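Local atomic coordinates of nucleoporin NUP159 (Saccharomyces cerevisiae, PDB entry 1XIP), a protein that forms part of the nuclear pore complex and, through its N-terminal beta-propeller domain, tethers the helicase Dbp5 to the pore for mRNA export. Residues L40-I45 with V53-S58; F81-E86 with S117-V122. All blocks are in the same frame, centred on the assembly; numbering follows the deposited sequence.

Interaction 1 of 2, residues L40-I45 with V53-S58; sequences LQNLDI and VAASGS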
# COMPACT_ATOMS: atom_id res chain seq x y z
N LEU A 40 -7.04 -0.75 -0.34
CA LEU A 40 -7.37 -0.24 0.98
C LEU A 40 -6.12 0.23 1.66
O LEU A 40 -5.10 -0.44 1.58
CB LEU A 40 -8.05 -1.32 1.82
CG LEU A 40 -9.19 -2.18 1.30
CD1 LEU A 40 -9.48 -3.28 2.32
CD2 LEU A 40 -10.40 -1.35 1.11
N GLN A 41 -6.21 1.37 2.33
CA GLN A 41 -5.09 1.93 3.06
C GLN A 41 -5.60 2.40 4.39
O GLN A 41 -5.70 3.61 4.65
CB GLN A 41 -4.49 3.07 2.29
CG GLN A 41 -3.68 2.57 1.12
CD GLN A 41 -3.19 3.68 0.25
OE1 GLN A 41 -2.04 4.12 0.39
NE2 GLN A 41 -4.05 4.14 -0.68
N ASN A 42 -5.93 1.43 5.23
CA ASN A 42 -6.78 1.67 6.37
C ASN A 42 -6.02 1.78 7.70
O ASN A 42 -6.58 1.52 8.79
CB ASN A 42 -7.84 0.58 6.43
CG ASN A 42 -8.93 0.78 5.41
OD1 ASN A 42 -8.76 1.49 4.42
ND2 ASN A 42 -10.06 0.15 5.64
N LEU A 43 -4.75 2.19 7.62
CA LEU A 43 -3.95 2.45 8.81
C LEU A 43 -2.90 3.48 8.50
O LEU A 43 -2.17 3.37 7.50
CB LEU A 43 -3.27 1.16 9.30
CG LEU A 43 -2.21 1.37 10.37
CD1 LEU A 43 -2.87 1.42 11.75
CD2 LEU A 43 -1.18 0.29 10.33
N ASP A 44 -2.79 4.48 9.36
CA ASP A 44 -1.74 5.49 9.25
C ASP A 44 -1.21 5.83 10.63
O ASP A 44 -1.90 5.64 11.63
CB ASP A 44 -2.25 6.75 8.57
CG ASP A 44 -1.12 7.66 8.06
OD1 ASP A 44 0.04 7.18 7.96
OD2 ASP A 44 -1.30 8.85 7.72
N ILE A 45 0.02 6.32 10.68
CA ILE A 45 0.66 6.66 11.93
C ILE A 45 1.30 8.02 11.78
O ILE A 45 1.87 8.33 10.75
CB ILE A 45 1.74 5.62 12.28
CG1 ILE A 45 1.08 4.30 12.72
CG2 ILE A 45 2.71 6.18 13.33
CD1 ILE A 45 2.07 3.17 13.01
N VAL A 53 -4.60 6.39 13.10
CA VAL A 53 -5.94 6.08 12.63
C VAL A 53 -5.93 4.70 12.03
O VAL A 53 -4.96 4.29 11.37
CB VAL A 53 -6.41 6.95 11.44
CG1 VAL A 53 -7.65 7.67 11.76
CG2 VAL A 53 -5.33 7.84 10.93
N ALA A 54 -7.07 4.04 12.15
CA ALA A 54 -7.27 2.71 11.61
C ALA A 54 -8.74 2.55 11.37
O ALA A 54 -9.55 3.16 12.07
CB ALA A 54 -6.77 1.67 12.58
N ALA A 55 -9.09 1.76 10.36
CA ALA A 55 -10.45 1.40 10.09
C ALA A 55 -10.56 -0.07 9.66
O ALA A 55 -9.86 -0.51 8.75
CB ALA A 55 -11.02 2.31 9.03
N SER A 56 -11.43 -0.83 10.32
CA SER A 56 -11.74 -2.19 9.88
C SER A 56 -13.16 -2.50 10.23
O SER A 56 -13.69 -1.99 11.22
CB SER A 56 -10.82 -3.21 10.57
OG SER A 56 -11.00 -4.51 10.01
N GLY A 57 -13.79 -3.35 9.41
CA GLY A 57 -15.18 -3.74 9.63
C GLY A 57 -16.14 -2.60 9.96
O GLY A 57 -16.91 -2.70 10.91
N SER A 58 -16.12 -1.51 9.18
CA SER A 58 -17.06 -0.41 9.39
C SER A 58 -16.79 0.50 10.61
O SER A 58 -17.47 1.51 10.77
CB SER A 58 -18.52 -0.91 9.47
OG SER A 58 -18.94 -1.49 8.24
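L43 and D44 pair with A54 and V53 in the antiparallel beta hairpin of strands 43-46 and 51-56, the first two strands of a four-stranded blade in the Nup159 propeller. The axes of 43-45 and 53-56 approach to 4.9 Å, with N-to-C directions 170° apart, nearly antiparallel.

Backbone bonds do most of the joining. D44 and V53 form the hydrogen-bonded pair: D44 N reaches V53 O at 3.0 Å, and V53 N returns a more bent bond to D44 O. Beyond the non-hydrogen-bonded pair L43-A54, A55 N binds N42 O at 3.0 Å, so the pairing starts one residue before strand 43-46. The CA-H groups of L43 and A54 also point at carbonyl oxygens, those of V53 and N42.

The apolar contacts are slight and fall on two faces. On one, L43 CD1 meets A54 CB at 4.0 Å; chi1 of 169° sets the leucine CG beside its carbonyl carbon, and CD1 comes alongside A54 CB and close to V53 O. Y367 and L369 of strand 365-370 pack on this side. On the other, D44 CB touches V53 CG2, while the aspartate's OD2 accepts from F95 N of strand 90-96. V53 and A55 also pack on that strand, which belongs to the next blade.

The remaining polar link uses a side chain. N42 ND2 gives a 3.2 Å hydrogen bond to A55 O, standing above the A55 carbonyl plane, 48° out of it; the same nitrogen also bonds to V90 O, so ND2 bridges two blades.

Interaction 2 of 2, residues F81-E86 with S117-V122; sequences FKWEKE and SEFRTV
A lysine chain laid over a phenylalanine ring is the striking feature here: K85 puts its methylene carbons, not its ammonium nitrogen, against F119. K85 CD stands 3.9 Å from the centroid of the F119 ring, 19° off the ring normal, a CH-pi contact over the face. It is offset toward the rim, on the side of CD2 and CE2, and the next carbon follows, with K85 CE 3.7 Å from F119 CE2. The lysine is extended as far as CE and bends only at its last torsion (chi4 60°), which turns NZ out of the line of the methylenes.

W83, two residues earlier on the same strand, comes to F119 from the same side of the ring plane as the lysine, but at CD1 and CE1 instead of CD2 and CE2. Its six-membered ring does the touching: W83 CZ2 lies 3.6 Å from F119 CD1, and W83 CH2 is 3.9 Å from F119 CE1. The two planes are inclined by 26°, but the rings are slid so far apart, with centroids separated by 5.6 Å, that they barely overlap. This is an apolar, oblique contact, not a full stack.

No hydrogen bond joins the segments, and their backbones remain far apart, with the nearest CA atoms, W83 and S117, 9.0 Å from each other. F119 spans the gap: its CB leaves the backbone toward strand 83-86, and CG, anti to the N, carries the ring on to W83 and K85.

At the propeller surface, the contact links the last strands of two successive blades, 83-86 and 119-124. K82 and W83 form a classic beta bulge against V62 of strand 59-64, while W83 packs on L111 of strand 107-112 and F119 meets Y109 of that same strand.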
# COMPACT_ATOMS: atom_id res chain seq x y z
N PHE A 81 -9.60 4.58 22.87
CA PHE A 81 -9.47 5.46 21.69
C PHE A 81 -9.76 6.91 22.05
O PHE A 81 -10.33 7.18 23.11
CB PHE A 81 -10.44 5.01 20.61
CG PHE A 81 -10.23 3.59 20.17
CD1 PHE A 81 -9.09 3.22 19.44
CD2 PHE A 81 -11.17 2.61 20.50
CE1 PHE A 81 -8.91 1.92 19.02
CE2 PHE A 81 -10.97 1.27 20.09
CZ PHE A 81 -9.86 0.93 19.35
N LYS A 82 -9.37 7.84 21.19
CA LYS A 82 -9.68 9.25 21.41
C LYS A 82 -10.99 9.59 20.73
O LYS A 82 -11.75 10.43 21.21
CB LYS A 82 -8.59 10.18 20.85
CG LYS A 82 -7.17 9.94 21.35
CD LYS A 82 -7.10 9.83 22.88
CE LYS A 82 -6.57 11.13 23.50
NZ LYS A 82 -6.96 11.31 24.93
N TRP A 83 -11.24 8.93 19.60
CA TRP A 83 -12.40 9.19 18.76
C TRP A 83 -12.76 7.93 17.99
O TRP A 83 -11.89 7.14 17.69
CB TRP A 83 -12.09 10.30 17.80
CG TRP A 83 -13.08 10.51 16.71
CD1 TRP A 83 -14.11 11.39 16.71
CD2 TRP A 83 -13.09 9.90 15.41
NE1 TRP A 83 -14.78 11.35 15.52
CE2 TRP A 83 -14.17 10.44 14.70
CE3 TRP A 83 -12.29 8.92 14.78
CZ2 TRP A 83 -14.49 10.05 13.40
CZ3 TRP A 83 -12.61 8.53 13.48
CH2 TRP A 83 -13.70 9.09 12.81
N GLU A 84 -14.04 7.76 17.69
CA GLU A 84 -14.49 6.64 16.85
C GLU A 84 -15.82 6.95 16.16
O GLU A 84 -16.64 7.72 16.66
CB GLU A 84 -14.60 5.35 17.65
CG GLU A 84 -15.87 5.24 18.46
CD GLU A 84 -16.62 3.94 18.22
OE1 GLU A 84 -16.56 3.05 19.12
OE2 GLU A 84 -17.25 3.79 17.14
N LYS A 85 -16.02 6.33 15.01
CA LYS A 85 -17.23 6.50 14.26
C LYS A 85 -17.44 5.29 13.38
O LYS A 85 -16.50 4.81 12.76
CB LYS A 85 -17.15 7.75 13.38
CG LYS A 85 -18.39 7.98 12.54
CD LYS A 85 -18.40 9.33 11.88
CE LYS A 85 -19.59 9.44 10.96
NZ LYS A 85 -20.87 9.30 11.71
N GLU A 86 -18.66 4.81 13.33
CA GLU A 86 -19.05 3.78 12.39
C GLU A 86 -19.14 4.40 10.98
O GLU A 86 -19.95 5.28 10.73
CB GLU A 86 -20.40 3.19 12.81
CG GLU A 86 -20.94 2.10 11.90
CD GLU A 86 -20.92 0.72 12.55
OE1 GLU A 86 -19.96 0.43 13.33
OE2 GLU A 86 -21.86 -0.07 12.26
N SER A 117 -15.16 17.01 17.60
CA SER A 117 -16.60 17.03 17.35
C SER A 117 -16.89 17.20 15.85
O SER A 117 -17.97 16.82 15.38
CB SER A 117 -17.28 18.13 18.16
OG SER A 117 -16.43 19.25 18.34
N GLU A 118 -15.93 17.77 15.12
CA GLU A 118 -16.14 18.16 13.73
C GLU A 118 -15.71 17.08 12.75
O GLU A 118 -14.53 16.88 12.50
CB GLU A 118 -15.43 19.48 13.42
CG GLU A 118 -15.90 20.65 14.28
CD GLU A 118 -16.79 21.65 13.53
OE1 GLU A 118 -16.68 21.75 12.28
OE2 GLU A 118 -17.59 22.34 14.21
N PHE A 119 -16.70 16.38 12.22
CA PHE A 119 -16.48 15.38 11.19
C PHE A 119 -17.17 15.82 9.91
O PHE A 119 -18.35 15.54 9.69
CB PHE A 119 -16.98 14.01 11.65
CG PHE A 119 -16.56 12.89 10.74
CD1 PHE A 119 -15.27 12.39 10.78
CD2 PHE A 119 -17.47 12.36 9.82
CE1 PHE A 119 -14.89 11.36 9.93
CE2 PHE A 119 -17.11 11.34 8.97
CZ PHE A 119 -15.81 10.83 9.02
N ARG A 120 -16.41 16.50 9.05
CA ARG A 120 -16.96 17.15 7.88
C ARG A 120 -16.85 16.31 6.63
O ARG A 120 -15.94 15.51 6.49
CB ARG A 120 -16.25 18.48 7.66
CG ARG A 120 -16.80 19.62 8.52
CD ARG A 120 -16.11 20.97 8.29
NE ARG A 120 -17.04 22.09 8.43
CZ ARG A 120 -17.37 22.94 7.45
NH1 ARG A 120 -16.86 22.80 6.23
NH2 ARG A 120 -18.22 23.94 7.69
N THR A 121 -17.80 16.50 5.72
CA THR A 121 -17.69 15.98 4.36
C THR A 121 -16.79 16.95 3.62
O THR A 121 -17.02 18.15 3.67
CB THR A 121 -19.09 15.91 3.69
OG1 THR A 121 -19.89 14.92 4.34
CG2 THR A 121 -18.98 15.39 2.25
N VAL A 122 -15.75 16.45 2.97
CA VAL A 122 -14.92 17.32 2.15
C VAL A 122 -15.51 17.38 0.76
O VAL A 122 -15.73 18.46 0.22
CB VAL A 122 -13.46 16.87 2.08
CG1 VAL A 122 -12.63 17.86 1.25
CG2 VAL A 122 -12.88 16.72 3.48

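Overall arrangement
Interactions 1 and 2 follow one another along the chain, with centres about 13 Å apart, and both involve the four-stranded antiparallel sheet 43-46, 51-56, 59-64, 83-86. Interaction 1 joins its first two strands, with its centre about 12 Å from the centre of the chain; interaction 2 starts from its last strand, about 23 Å out, and crosses to strand 119-124, the last of the following blade. One contact therefore joins two strands within a blade, and the other joins that blade's last strand to its neighbour's, within a single propeller domain, the part of Nup159 that interacts with Dbp5. The two meet directly where S58 O packs against E86 CG.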